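Local coordinates for ADP-ribosyltransferase (Staphylococcus aureus, PDB 1OJQ), which transfers ADP-ribose from NAD+ to a protein acceptor as a C3-type mono-ADP-ribosyltransferase, the acceptor probably being a small GTPase of the Rho family, at residues Thr13-Ser18 against Val76-Val81; Pro46-Asn51 against Tyr131-Tyr136; Leu87-Leu92 against Gly149-Leu154; Lys121-Met126 against Gly192-Ser197. One frame throughout, in Å; residues are numbered along the deposited sequence.

Contact 1 of 4, residues Thr13-Ser18 against Val76-Val81; sequences TKWGNS and VTPDSV
Trp15 carries nearly all of this contact, reaching from its helix to the Val76-Ser80 loop and the first residue of strand 81-87. Its indole N-H makes the one hydrogen bond across it, NE1 to Asp79 OD1 at 2.8 Å. The N-H...O angle of 165°, with the oxygen close to the ring plane, makes the bond nearly straight; it uses the anti lone pair of OD1. The benzo half of the ring meets apolar groups: CZ2 meets Pro78 CD at 3.5 Å, tip to tip, CH2 meets Val81 CG1 at 3.6 Å, and Val81 CG2 lies over one face, offset toward the rim. Thr77 CG2 sits at the ring edge. CG of Trp15 is anti to the backbone N (chi1 -173°), which sends the ring out from the helix toward the loop. One turn on, Ser18 OG bonds back to Trp15 O at 2.6 Å, and that carbonyl also accepts from Ser18 N. Further out, the Phe6 ring meets the indole and Leu141 touches both Trp15 and Val81, while Thr77 OG1 is tied to Pro159 O. The contact packs N-terminal helix 9-23, through one tryptophan, against the loop entering edge strand 81-87 of the mixed sheet of the ADP-ribosyltransferase fold.

Contact 2 of 4, residues Pro46-Asn51 against Tyr131-Tyr136; sequences PLRSAN and YRENGY
The last turn of helix 41-49 runs beside the bend that follows strand 130-133, with CA atoms 5.3 Å apart for Arg48 and Asn134 and 5.5 Å for Leu47 and Gly135. The helix ends in a Schellman motif: Asn51 takes positive phi (50°) and two bonds return into the last turn, one of them Asn51 N to Arg48 O at 2.9 Å. Arg48, extended from CG to NE, grips the Glu133 carboxylate side-on with two nitrogens. NE meets Glu133 OE2 at 3.0 Å on the syn lone pair, whereas NH2 meets Glu133 OE1, also at 3.0 Å, from above the carboxylate plane, the two groups being 44° apart. The bend at chi2 of Glu133 (59°) brings its OE2 back to Gly135 N, a second donor at 2.7 Å on the anti lone pair. Both charged residues bind NAD+ in this protein, consistent with a salt bridge that orders part of that site before the ligand binds. Asn134 is steadied by Arg132, whose NE donates to Asn134 OD1 at 2.9 Å, and its ND2 reaches Arg48 O through a water. On the side of helix 59-73, Leu47 CD1 packs obliquely on Tyr136 CE2 at 3.7 Å, and the tyrosine hydroxyl bonds Asp69.

Contact 3 of 4, residues Leu87-Leu92 against Gly149-Leu154; sequences LNLDYL and GRPIEL
Leu87 and Ile152, the two residues that lose most surface to this contact, face each other as an antiparallel hydrogen-bonded pair with CA atoms 5.0 Å apart. Both rungs are present: Leu87 N gives to Ile152 O at 2.8 Å and 161°, from above the carbonyl plane, and Ile152 N gives to Leu87 O at 3.1 Å, in the plane. The two side chains lie on the same face of the sheet. Leu87 CD1 stands over the centre of the Tyr91 ring, 3.6 Å above its plane, a CH-pi contact within the Leu87-Leu92 segment, and on its other contacts it meets CG2 of Ile152 and CB of Leu154. Ile152 CD1 reaches the 3-10 turn 89-92, tip to tip with Leu92 CG at 3.7 Å, with Leu89 CD2 and Tyr91 CD2 close by. Next to it Pro151 CB packs on Leu89 CD2 at 3.6 Å.

Arg150, third in buried surface and extended from CG to NE, crosses the Asn88 amide obliquely, the two planes 68° apart. Asn88 ND2 lies over one face of the guanidinium, 2.7 Å from Arg150 NH2; both are donors, so this is no hydrogen bond. NH1 of Arg150 is held by Leu86 O. Asn88, Arg150 and Leu86 all bind NAD+, as does Asp90. Thus the pairing ends edge strand 81-87 against strand 152-158, with Ile205 of strand 203-209 touching Ile152 and Tyr91, and Leu103 and Leu106 of helix 100-106 packing beyond Leu89.

Contact 4 of 4, residues Lys121-Met126 against Gly192-Ser197; sequences KLNNLM and GSVKLS
Asn123 OD1 is the polar atom that ties helix to strand, and across the contact one donor grips it: Val194 N, at 2.9 Å with an N-H...O angle of 160°, in the carbonyl plane and on a lone pair. The amide reaches the strand because CG is anti to the backbone N (chi1 178°), which lays the side chain alongside the strand backbone; OD1 also comes to 3.3 Å from Ser193 CA, and CB of Asn123 to 3.6 Å from Val194 O. A side-chain oxygen therefore accepts a strand N-H much as the carbonyl of a further strand would.

Val194 supplies most of the apolar contact. Its CB lies 3.7 Å from Asn123 CA, so the valine rests directly on the helix backbone, and CA atoms of Asn123 and Val194 are only 4.6 Å apart. The two methyls go to residues one helical turn apart: CG1, anti to the backbone N, meets Leu122 CB at 4.1 Å, and CG2 meets Met126 SD, also at 4.1 Å, where the methionine chain bends at its end. The local axes of helix and strand approach to 7.0 Å and run nearly antiparallel, at 168°.

Gly192 and Ser193 both face Thr206 in a classic beta bulge, just ahead of Val194. On the sheet side, Ile203 and Ile205 of strand 203-209 touch Val194. Ile95 and Leu92, from loops, lie against Met126 and Leu122 respectively, and Val119 of the same helix 116-126 touches Val194 and Leu196.

How the contacts relate
From the N terminus, contact 1 closes first, bringing the loop before strand 81-87 back to helix 9-23 after a largely helical excursion. Contact 2 opens within that excursion and crosses it, since its partner is strand 130-133 and the turn that follows it; it crosses contacts 3 and 4 as well. Contacts 3 and 4 follow contact 1 in series and cross each other. Three contacts reach the five-stranded mixed sheet: contact 2 at outermost strand 130-133, contact 3 at outermost strand 81-87 and its neighbour 152-158, contact 4 at strand 187-196. Leu92 meets Leu122 between contacts 3 and 4, and Tyr131 meets Met126 between contacts 2 and 4. Contact 1 touches none of them.

Contact 1 of 4, residues Thr13-Ser18 against Val76-Val81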
loop_
_atom_site.group_PDB
_atom_site.type_symbol
_atom_site.label_atom_id
_atom_site.label_comp_id
_atom_site.label_asym_id
_atom_site.label_seq_id
_atom_site.Cartn_x
_atom_site.Cartn_y
_atom_site.Cartn_z
ATOM N N THR A 13 -10.941 2.494 -12.839
ATOM C CA THR A 13 -11.434 3.862 -12.702
ATOM C C THR A 13 -12.918 3.882 -12.387
ATOM O O THR A 13 -13.403 4.640 -11.539
ATOM C CB THR A 13 -11.169 4.681 -13.986
ATOM O OG1 THR A 13 -9.768 5.004 -14.055
ATOM C CG2 THR A 13 -11.931 5.996 -13.953
ATOM N N LYS A 14 -13.693 3.044 -13.072
ATOM C CA LYS A 14 -15.143 3.020 -12.834
ATOM C C LYS A 14 -15.446 2.655 -11.392
ATOM O O LYS A 14 -16.236 3.259 -10.656
ATOM C CB LYS A 14 -15.760 2.018 -13.822
ATOM C CG LYS A 14 -17.278 1.925 -13.736
ATOM C CD LYS A 14 -17.776 0.951 -14.801
ATOM C CE LYS A 14 -19.185 0.474 -14.470
ATOM N NZ LYS A 14 -19.426 -0.837 -15.153
ATOM N N TRP A 15 -14.780 1.588 -10.935
ATOM C CA TRP A 15 -14.963 1.106 -9.560
ATOM C C TRP A 15 -14.486 2.164 -8.577
ATOM O O TRP A 15 -15.215 2.524 -7.656
ATOM C CB TRP A 15 -14.224 -0.207 -9.325
ATOM C CG TRP A 15 -14.442 -0.902 -8.015
ATOM C CD1 TRP A 15 -15.428 -1.799 -7.714
ATOM C CD2 TRP A 15 -13.664 -0.773 -6.817
ATOM N NE1 TRP A 15 -15.323 -2.236 -6.413
ATOM C CE2 TRP A 15 -14.237 -1.613 -5.845
ATOM C CE3 TRP A 15 -12.534 -0.019 -6.484
ATOM C CZ2 TRP A 15 -13.713 -1.721 -4.559
ATOM C CZ3 TRP A 15 -12.001 -0.108 -5.218
ATOM C CH2 TRP A 15 -12.606 -0.961 -4.285
ATOM N N GLY A 16 -13.264 2.656 -8.791
ATOM C CA GLY A 16 -12.752 3.692 -7.914
ATOM C C GLY A 16 -13.629 4.925 -7.829
ATOM O O GLY A 16 -13.799 5.436 -6.706
ATOM N N ASN A 17 -14.152 5.432 -8.937
ATOM C CA ASN A 17 -15.014 6.615 -8.914
ATOM C C ASN A 17 -16.244 6.404 -8.037
ATOM O O ASN A 17 -16.838 7.367 -7.532
ATOM C CB ASN A 17 -15.450 6.949 -10.343
ATOM C CG ASN A 17 -14.381 7.669 -11.135
ATOM O OD1 ASN A 17 -14.418 7.749 -12.365
ATOM N ND2 ASN A 17 -13.401 8.210 -10.420
ATOM N N SER A 18 -16.639 5.140 -7.865
ATOM C CA SER A 18 -17.816 4.888 -7.011
ATOM C C SER A 18 -17.444 5.166 -5.562
ATOM O O SER A 18 -18.283 5.623 -4.783
ATOM C CB SER A 18 -18.390 3.481 -7.201
ATOM O OG SER A 18 -17.598 2.495 -6.540
ATOM N N VAL A 76 -15.700 3.617 2.217
ATOM C CA VAL A 76 -15.301 2.238 2.484
ATOM C C VAL A 76 -15.360 1.451 1.194
ATOM O O VAL A 76 -16.034 1.791 0.219
ATOM C CB VAL A 76 -16.173 1.555 3.554
ATOM C CG1 VAL A 76 -16.034 2.301 4.875
ATOM C CG2 VAL A 76 -17.629 1.460 3.114
ATOM N N THR A 77 -14.621 0.342 1.149
ATOM C CA THR A 77 -14.677 -0.456 -0.071
ATOM C C THR A 77 -16.047 -1.096 -0.281
ATOM O O THR A 77 -16.570 -1.732 0.633
ATOM C CB THR A 77 -13.611 -1.579 -0.033
ATOM O OG1 THR A 77 -13.816 -2.338 1.168
ATOM C CG2 THR A 77 -12.203 -0.995 0.032
ATOM N N PRO A 78 -16.636 -0.931 -1.454
ATOM C CA PRO A 78 -17.946 -1.555 -1.708
ATOM C C PRO A 78 -17.845 -3.038 -2.022
ATOM O O PRO A 78 -18.861 -3.736 -2.069
ATOM C CB PRO A 78 -18.420 -0.782 -2.948
ATOM C CG PRO A 78 -17.141 -0.536 -3.703
ATOM C CD PRO A 78 -16.163 -0.156 -2.617
ATOM N N ASP A 79 -16.646 -3.555 -2.257
ATOM C CA ASP A 79 -16.377 -4.980 -2.446
ATOM C C ASP A 79 -15.054 -5.338 -1.755
ATOM O O ASP A 79 -14.216 -4.456 -1.599
ATOM C CB ASP A 79 -16.230 -5.393 -3.905
ATOM C CG ASP A 79 -17.398 -4.987 -4.787
ATOM O OD1 ASP A 79 -17.343 -3.951 -5.478
ATOM O OD2 ASP A 79 -18.400 -5.733 -4.769
ATOM N N SER A 80 -14.884 -6.609 -1.414
ATOM C CA SER A 80 -13.533 -7.078 -1.088
ATOM C C SER A 80 -12.683 -6.838 -2.329
ATOM O O SER A 80 -13.177 -7.040 -3.450
ATOM C CB SER A 80 -13.598 -8.541 -0.683
ATOM O OG SER A 80 -12.333 -9.170 -0.715
ATOM N N VAL A 81 -11.436 -6.389 -2.204
ATOM C CA VAL A 81 -10.670 -6.091 -3.423
ATOM C C VAL A 81 -9.175 -6.257 -3.183
ATOM O O VAL A 81 -8.758 -6.028 -2.039
ATOM C CB VAL A 81 -10.945 -4.639 -3.895
ATOM C CG1 VAL A 81 -10.634 -3.634 -2.787
ATOM C CG2 VAL A 81 -10.163 -4.279 -5.151
#

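Contact 2 of 4, residues Pro46-Asn51 against Tyr131-Tyr136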
loop_
_atom_site.group_PDB
_atom_site.type_symbol
_atom_site.label_atom_id
_atom_site.label_comp_id
_atom_site.label_asym_id
_atom_site.label_seq_id
_atom_site.Cartn_x
_atom_site.Cartn_y
_atom_site.Cartn_z
ATOM N N PRO A 46 7.315 11.464 11.115
ATOM C CA PRO A 46 6.899 11.623 12.502
ATOM C C PRO A 46 5.921 10.554 12.976
ATOM O O PRO A 46 5.906 10.093 14.125
ATOM C CB PRO A 46 6.197 12.991 12.461
ATOM C CG PRO A 46 6.813 13.710 11.300
ATOM C CD PRO A 46 7.011 12.632 10.269
ATOM N N LEU A 47 5.012 10.120 12.104
ATOM C CA LEU A 47 4.024 9.138 12.569
ATOM C C LEU A 47 4.755 7.848 12.916
ATOM O O LEU A 47 4.436 7.202 13.911
ATOM C CB LEU A 47 2.971 8.893 11.496
ATOM C CG LEU A 47 1.703 9.737 11.487
ATOM C CD1 LEU A 47 0.874 9.449 10.240
ATOM C CD2 LEU A 47 0.857 9.503 12.732
ATOM N N ARG A 48 5.746 7.505 12.089
ATOM C CA ARG A 48 6.515 6.303 12.402
ATOM C C ARG A 48 7.299 6.470 13.696
ATOM O O ARG A 48 7.285 5.616 14.591
ATOM C CB ARG A 48 7.459 5.956 11.244
ATOM C CG ARG A 48 6.685 5.398 10.035
ATOM C CD ARG A 48 7.662 5.180 8.884
ATOM N NE ARG A 48 7.076 4.395 7.802
ATOM C CZ ARG A 48 7.612 4.270 6.590
ATOM N NH1 ARG A 48 8.752 4.882 6.281
ATOM N NH2 ARG A 48 7.014 3.531 5.662
ATOM N N SER A 49 8.006 7.595 13.816
ATOM C CA SER A 49 8.759 7.856 15.030
ATOM C C SER A 49 7.890 7.799 16.279
ATOM O O SER A 49 8.348 7.362 17.335
ATOM C CB SER A 49 9.394 9.253 14.986
ATOM O OG SER A 49 10.411 9.323 14.020
ATOM N N ALA A 50 6.654 8.264 16.163
ATOM C CA ALA A 50 5.737 8.379 17.301
ATOM C C ALA A 50 4.989 7.082 17.556
ATOM O O ALA A 50 4.135 6.995 18.443
ATOM C CB ALA A 50 4.738 9.503 17.041
ATOM N N ASN A 51 5.317 6.099 16.717
ATOM C CA ASN A 51 4.607 4.825 16.745
ATOM C C ASN A 51 3.103 5.062 16.710
ATOM O O ASN A 51 2.350 4.384 17.399
ATOM C CB ASN A 51 5.006 4.007 17.976
ATOM C CG ASN A 51 4.558 2.560 17.905
ATOM O OD1 ASN A 51 4.362 1.985 16.832
ATOM N ND2 ASN A 51 4.386 1.939 19.067
ATOM N N TYR A 131 2.303 -7.458 9.784
ATOM C CA TYR A 131 3.126 -6.269 9.674
ATOM C C TYR A 131 2.211 -5.046 9.742
ATOM O O TYR A 131 1.099 -5.093 9.204
ATOM C CB TYR A 131 3.937 -6.263 8.367
ATOM C CG TYR A 131 4.912 -7.444 8.373
ATOM C CD1 TYR A 131 4.533 -8.656 7.807
ATOM C CD2 TYR A 131 6.165 -7.314 8.954
ATOM C CE1 TYR A 131 5.412 -9.720 7.820
ATOM C CE2 TYR A 131 7.049 -8.392 8.964
ATOM C CZ TYR A 131 6.662 -9.582 8.394
ATOM O OH TYR A 131 7.515 -10.663 8.396
ATOM N N ARG A 132 2.690 -4.004 10.418
ATOM C CA ARG A 132 1.882 -2.798 10.575
ATOM C C ARG A 132 2.610 -1.581 10.032
ATOM O O ARG A 132 3.831 -1.458 10.219
ATOM C CB ARG A 132 1.564 -2.570 12.056
ATOM C CG ARG A 132 0.666 -1.384 12.375
ATOM C CD ARG A 132 0.779 -1.057 13.864
ATOM N NE ARG A 132 -0.059 0.085 14.212
ATOM C CZ ARG A 132 -1.311 -0.018 14.639
ATOM N NH1 ARG A 132 -1.877 -1.211 14.773
ATOM N NH2 ARG A 132 -1.998 1.081 14.933
ATOM N N GLU A 133 1.889 -0.685 9.365
ATOM C CA GLU A 133 2.504 0.560 8.905
ATOM C C GLU A 133 1.958 1.681 9.777
ATOM O O GLU A 133 0.732 1.837 9.796
ATOM C CB GLU A 133 2.186 0.791 7.433
ATOM C CG GLU A 133 2.448 2.181 6.888
ATOM C CD GLU A 133 3.909 2.548 7.062
ATOM O OE1 GLU A 133 4.763 1.792 6.529
ATOM O OE2 GLU A 133 4.216 3.553 7.730
ATOM N N ASN A 134 2.791 2.431 10.495
ATOM C CA ASN A 134 2.209 3.475 11.327
ATOM C C ASN A 134 1.884 4.739 10.551
ATOM O O ASN A 134 1.073 5.556 11.021
ATOM C CB ASN A 134 3.159 3.787 12.491
ATOM C CG ASN A 134 2.992 2.662 13.511
ATOM O OD1 ASN A 134 1.857 2.284 13.791
ATOM N ND2 ASN A 134 4.103 2.147 14.001
ATOM N N GLY A 135 2.524 4.899 9.392
ATOM C CA GLY A 135 2.104 5.984 8.513
ATOM C C GLY A 135 0.873 5.524 7.731
ATOM O O GLY A 135 0.290 4.503 8.084
ATOM N N TYR A 136 0.516 6.294 6.717
ATOM C CA TYR A 136 -0.540 5.900 5.781
ATOM C C TYR A 136 0.012 4.885 4.789
ATOM O O TYR A 136 1.231 4.767 4.652
ATOM C CB TYR A 136 -1.110 7.129 5.044
ATOM C CG TYR A 136 -1.797 8.046 6.050
ATOM C CD1 TYR A 136 -3.136 7.924 6.382
ATOM C CD2 TYR A 136 -1.050 9.057 6.655
ATOM C CE1 TYR A 136 -3.740 8.784 7.308
ATOM C CE2 TYR A 136 -1.632 9.902 7.578
ATOM C CZ TYR A 136 -2.965 9.764 7.901
ATOM O OH TYR A 136 -3.504 10.634 8.822
HETATM O O HOH W 1 6.874 3.052 13.608
#

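Contact 3 of 4, residues Leu87-Leu92 against Gly149-Leu154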
loop_
_atom_site.group_PDB
_atom_site.type_symbol
_atom_site.label_atom_id
_atom_site.label_comp_id
_atom_site.label_asym_id
_atom_site.label_seq_id
_atom_site.Cartn_x
_atom_site.Cartn_y
_atom_site.Cartn_z
ATOM N N LEU A 87 7.506 -2.454 -4.465
ATOM C CA LEU A 87 8.501 -2.087 -3.470
ATOM C C LEU A 87 9.916 -2.438 -3.921
ATOM O O LEU A 87 10.094 -3.405 -4.653
ATOM C CB LEU A 87 8.233 -2.833 -2.148
ATOM C CG LEU A 87 6.859 -2.549 -1.525
ATOM C CD1 LEU A 87 6.449 -3.646 -0.560
ATOM C CD2 LEU A 87 6.889 -1.177 -0.845
ATOM N N ASN A 88 10.877 -1.666 -3.435
ATOM C CA ASN A 88 12.293 -1.962 -3.621
ATOM C C ASN A 88 12.744 -3.030 -2.637
ATOM O O ASN A 88 12.044 -3.288 -1.657
ATOM C CB ASN A 88 13.138 -0.682 -3.433
ATOM C CG ASN A 88 12.910 0.283 -4.588
ATOM O OD1 ASN A 88 12.981 -0.149 -5.729
ATOM N ND2 ASN A 88 12.626 1.547 -4.341
ATOM N N LEU A 89 13.903 -3.650 -2.870
ATOM C CA LEU A 89 14.261 -4.731 -1.948
ATOM C C LEU A 89 14.514 -4.267 -0.526
ATOM O O LEU A 89 14.472 -5.092 0.402
ATOM C CB LEU A 89 15.498 -5.457 -2.469
ATOM C CG LEU A 89 15.382 -6.306 -3.722
ATOM C CD1 LEU A 89 16.743 -6.931 -4.025
ATOM C CD2 LEU A 89 14.323 -7.395 -3.609
ATOM N N ASP A 90 14.773 -2.979 -0.277
ATOM C CA ASP A 90 15.090 -2.542 1.086
ATOM C C ASP A 90 13.874 -2.647 1.987
ATOM O O ASP A 90 13.972 -2.557 3.209
ATOM C CB ASP A 90 15.637 -1.116 1.131
ATOM C CG ASP A 90 14.714 -0.099 0.503
ATOM O OD1 ASP A 90 13.486 -0.312 0.494
ATOM O OD2 ASP A 90 15.226 0.929 0.004
ATOM N N TYR A 91 12.701 -2.865 1.398
ATOM C CA TYR A 91 11.537 -3.258 2.194
ATOM C C TYR A 91 11.875 -4.476 3.053
ATOM O O TYR A 91 11.281 -4.605 4.136
ATOM C CB TYR A 91 10.358 -3.549 1.271
ATOM C CG TYR A 91 9.183 -4.269 1.897
ATOM C CD1 TYR A 91 8.254 -3.572 2.650
ATOM C CD2 TYR A 91 9.024 -5.635 1.712
ATOM C CE1 TYR A 91 7.196 -4.271 3.202
ATOM C CE2 TYR A 91 7.971 -6.342 2.259
ATOM C CZ TYR A 91 7.063 -5.626 3.007
ATOM O OH TYR A 91 5.986 -6.286 3.573
ATOM N N LEU A 92 12.770 -5.352 2.610
ATOM C CA LEU A 92 13.064 -6.587 3.354
ATOM C C LEU A 92 14.126 -6.405 4.416
ATOM O O LEU A 92 14.545 -7.350 5.095
ATOM C CB LEU A 92 13.524 -7.676 2.381
ATOM C CG LEU A 92 12.533 -8.007 1.259
ATOM C CD1 LEU A 92 13.177 -8.971 0.276
ATOM C CD2 LEU A 92 11.218 -8.547 1.812
ATOM N N GLY A 149 8.643 -0.912 -13.142
ATOM C CA GLY A 149 8.732 -2.161 -12.419
ATOM C C GLY A 149 9.635 -2.142 -11.206
ATOM O O GLY A 149 10.656 -1.443 -11.150
ATOM N N ARG A 150 9.268 -2.930 -10.196
ATOM C CA ARG A 150 10.063 -3.061 -8.981
ATOM C C ARG A 150 10.150 -4.533 -8.582
ATOM O O ARG A 150 9.345 -5.353 -9.016
ATOM C CB ARG A 150 9.492 -2.216 -7.838
ATOM C CG ARG A 150 9.993 -0.767 -7.884
ATOM C CD ARG A 150 9.182 0.086 -6.929
ATOM N NE ARG A 150 9.919 1.209 -6.370
ATOM C CZ ARG A 150 9.607 1.919 -5.293
ATOM N NH1 ARG A 150 8.528 1.680 -4.561
ATOM N NH2 ARG A 150 10.388 2.924 -4.907
ATOM N N PRO A 151 11.131 -4.889 -7.777
ATOM C CA PRO A 151 11.358 -6.312 -7.465
ATOM C C PRO A 151 10.231 -6.992 -6.697
ATOM O O PRO A 151 10.008 -8.184 -6.854
ATOM C CB PRO A 151 12.591 -6.289 -6.551
ATOM C CG PRO A 151 13.275 -5.005 -6.886
ATOM C CD PRO A 151 12.144 -4.036 -7.137
ATOM N N ILE A 152 9.538 -6.248 -5.848
ATOM C CA ILE A 152 8.534 -6.841 -4.956
ATOM C C ILE A 152 7.154 -6.261 -5.245
ATOM O O ILE A 152 6.986 -5.059 -5.427
ATOM C CB ILE A 152 8.923 -6.585 -3.497
ATOM C CG1 ILE A 152 10.197 -7.371 -3.105
ATOM C CG2 ILE A 152 7.820 -6.868 -2.502
ATOM C CD1 ILE A 152 10.706 -6.925 -1.754
ATOM N N GLU A 153 6.169 -7.140 -5.275
ATOM C CA GLU A 153 4.767 -6.719 -5.319
ATOM C C GLU A 153 4.059 -7.197 -4.058
ATOM O O GLU A 153 3.931 -8.415 -3.837
ATOM C CB GLU A 153 4.082 -7.303 -6.541
ATOM C CG GLU A 153 2.604 -6.942 -6.665
ATOM C CD GLU A 153 1.957 -7.760 -7.783
ATOM O OE1 GLU A 153 1.424 -8.840 -7.461
ATOM O OE2 GLU A 153 1.999 -7.331 -8.957
ATOM N N LEU A 154 3.639 -6.251 -3.232
ATOM C CA LEU A 154 2.807 -6.526 -2.061
ATOM C C LEU A 154 1.355 -6.522 -2.542
ATOM O O LEU A 154 0.855 -5.483 -2.976
ATOM C CB LEU A 154 3.077 -5.499 -0.970
ATOM C CG LEU A 154 2.330 -5.640 0.345
ATOM C CD1 LEU A 154 2.546 -6.988 1.022
ATOM C CD2 LEU A 154 2.745 -4.500 1.288
#

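Contact 4 of 4, residues Lys121-Met126 against Gly192-Ser197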
loop_
_atom_site.group_PDB
_atom_site.type_symbol
_atom_site.label_atom_id
_atom_site.label_comp_id
_atom_site.label_asym_id
_atom_site.label_seq_id
_atom_site.Cartn_x
_atom_site.Cartn_y
_atom_site.Cartn_z
ATOM N N LYS A 121 13.001 -19.000 1.674
ATOM C CA LYS A 121 13.334 -18.533 3.023
ATOM C C LYS A 121 12.420 -17.395 3.450
ATOM O O LYS A 121 11.910 -17.311 4.577
ATOM C CB LYS A 121 14.808 -18.080 3.062
ATOM C CG LYS A 121 15.280 -17.674 4.445
ATOM C CD LYS A 121 16.792 -17.520 4.544
ATOM C CE LYS A 121 17.211 -17.359 5.998
ATOM N NZ LYS A 121 18.670 -17.118 6.142
ATOM N N LEU A 122 12.197 -16.454 2.525
ATOM C CA LEU A 122 11.341 -15.302 2.813
ATOM C C LEU A 122 9.942 -15.773 3.216
ATOM O O LEU A 122 9.354 -15.296 4.186
ATOM C CB LEU A 122 11.249 -14.370 1.608
ATOM C CG LEU A 122 12.294 -13.267 1.446
ATOM C CD1 LEU A 122 12.048 -12.540 0.126
ATOM C CD2 LEU A 122 12.282 -12.270 2.601
ATOM N N ASN A 123 9.396 -16.717 2.461
ATOM C CA ASN A 123 8.079 -17.255 2.779
ATOM C C ASN A 123 8.068 -17.848 4.177
ATOM O O ASN A 123 7.194 -17.716 5.019
ATOM C CB ASN A 123 7.698 -18.332 1.757
ATOM C CG ASN A 123 6.347 -18.931 2.121
ATOM O OD1 ASN A 123 5.332 -18.300 1.800
ATOM N ND2 ASN A 123 6.311 -20.077 2.778
ATOM N N ASN A 124 9.152 -18.585 4.457
ATOM C CA ASN A 124 9.243 -19.219 5.770
ATOM C C ASN A 124 9.322 -18.169 6.871
ATOM O O ASN A 124 8.761 -18.377 7.952
ATOM C CB ASN A 124 10.445 -20.170 5.841
ATOM C CG ASN A 124 10.678 -20.597 7.284
ATOM O OD1 ASN A 124 11.436 -19.959 8.013
ATOM N ND2 ASN A 124 9.991 -21.668 7.660
ATOM N N LEU A 125 9.965 -17.035 6.638
ATOM C CA LEU A 125 10.122 -15.959 7.608
ATOM C C LEU A 125 8.974 -14.946 7.626
ATOM O O LEU A 125 8.832 -14.211 8.619
ATOM C CB LEU A 125 11.428 -15.192 7.335
ATOM C CG LEU A 125 12.691 -16.054 7.474
ATOM C CD1 LEU A 125 13.911 -15.227 7.089
ATOM C CD2 LEU A 125 12.784 -16.627 8.883
ATOM N N MET A 126 8.156 -14.880 6.566
ATOM C CA MET A 126 7.084 -13.879 6.636
ATOM C C MET A 126 5.689 -14.489 6.748
ATOM O O MET A 126 4.761 -13.785 7.188
ATOM C CB MET A 126 7.169 -12.957 5.414
ATOM C CG MET A 126 8.529 -12.296 5.247
ATOM S SD MET A 126 8.470 -11.178 3.809
ATOM C CE MET A 126 7.213 -10.026 4.397
ATOM N N GLY A 192 0.101 -14.229 3.787
ATOM C CA GLY A 192 -0.291 -15.576 3.423
ATOM C C GLY A 192 0.861 -16.345 2.788
ATOM O O GLY A 192 1.094 -17.520 3.094
ATOM N N SER A 193 1.599 -15.693 1.880
ATOM C CA SER A 193 2.667 -16.394 1.181
ATOM C C SER A 193 3.614 -15.399 0.519
ATOM O O SER A 193 3.241 -14.254 0.298
ATOM C CB SER A 193 2.098 -17.291 0.075
ATOM O OG SER A 193 1.471 -16.539 -0.971
ATOM N N VAL A 194 4.796 -15.906 0.209
ATOM C CA VAL A 194 5.784 -15.206 -0.601
ATOM C C VAL A 194 6.194 -16.114 -1.749
ATOM O O VAL A 194 6.781 -17.173 -1.495
ATOM C CB VAL A 194 7.039 -14.795 0.193
ATOM C CG1 VAL A 194 7.942 -13.980 -0.737
ATOM C CG2 VAL A 194 6.673 -14.029 1.441
ATOM N N LYS A 195 5.894 -15.726 -2.981
ATOM C CA LYS A 195 6.152 -16.545 -4.155
ATOM C C LYS A 195 6.859 -15.761 -5.259
ATOM O O LYS A 195 6.861 -14.532 -5.261
ATOM C CB LYS A 195 4.839 -17.073 -4.724
ATOM C CG LYS A 195 3.942 -17.856 -3.776
ATOM C CD LYS A 195 2.730 -18.351 -4.589
ATOM C CE LYS A 195 1.853 -19.283 -3.773
ATOM N NZ LYS A 195 2.611 -20.436 -3.195
ATOM N N LEU A 196 7.447 -16.469 -6.219
ATOM C CA LEU A 196 7.971 -15.825 -7.412
ATOM C C LEU A 196 6.878 -15.663 -8.456
ATOM O O LEU A 196 5.969 -16.496 -8.514
ATOM C CB LEU A 196 9.129 -16.637 -8.022
ATOM C CG LEU A 196 10.461 -16.372 -7.291
ATOM C CD1 LEU A 196 11.513 -17.402 -7.655
ATOM C CD2 LEU A 196 10.935 -14.959 -7.576
ATOM N N SER A 197 6.961 -14.619 -9.248
ATOM C CA SER A 197 6.049 -14.225 -10.298
ATOM C C SER A 197 5.833 -15.279 -11.368
ATOM O O SER A 197 5.854 -16.486 -11.158
ATOM C CB SER A 197 6.629 -12.982 -11.006
ATOM O OG SER A 197 7.943 -13.325 -11.453
#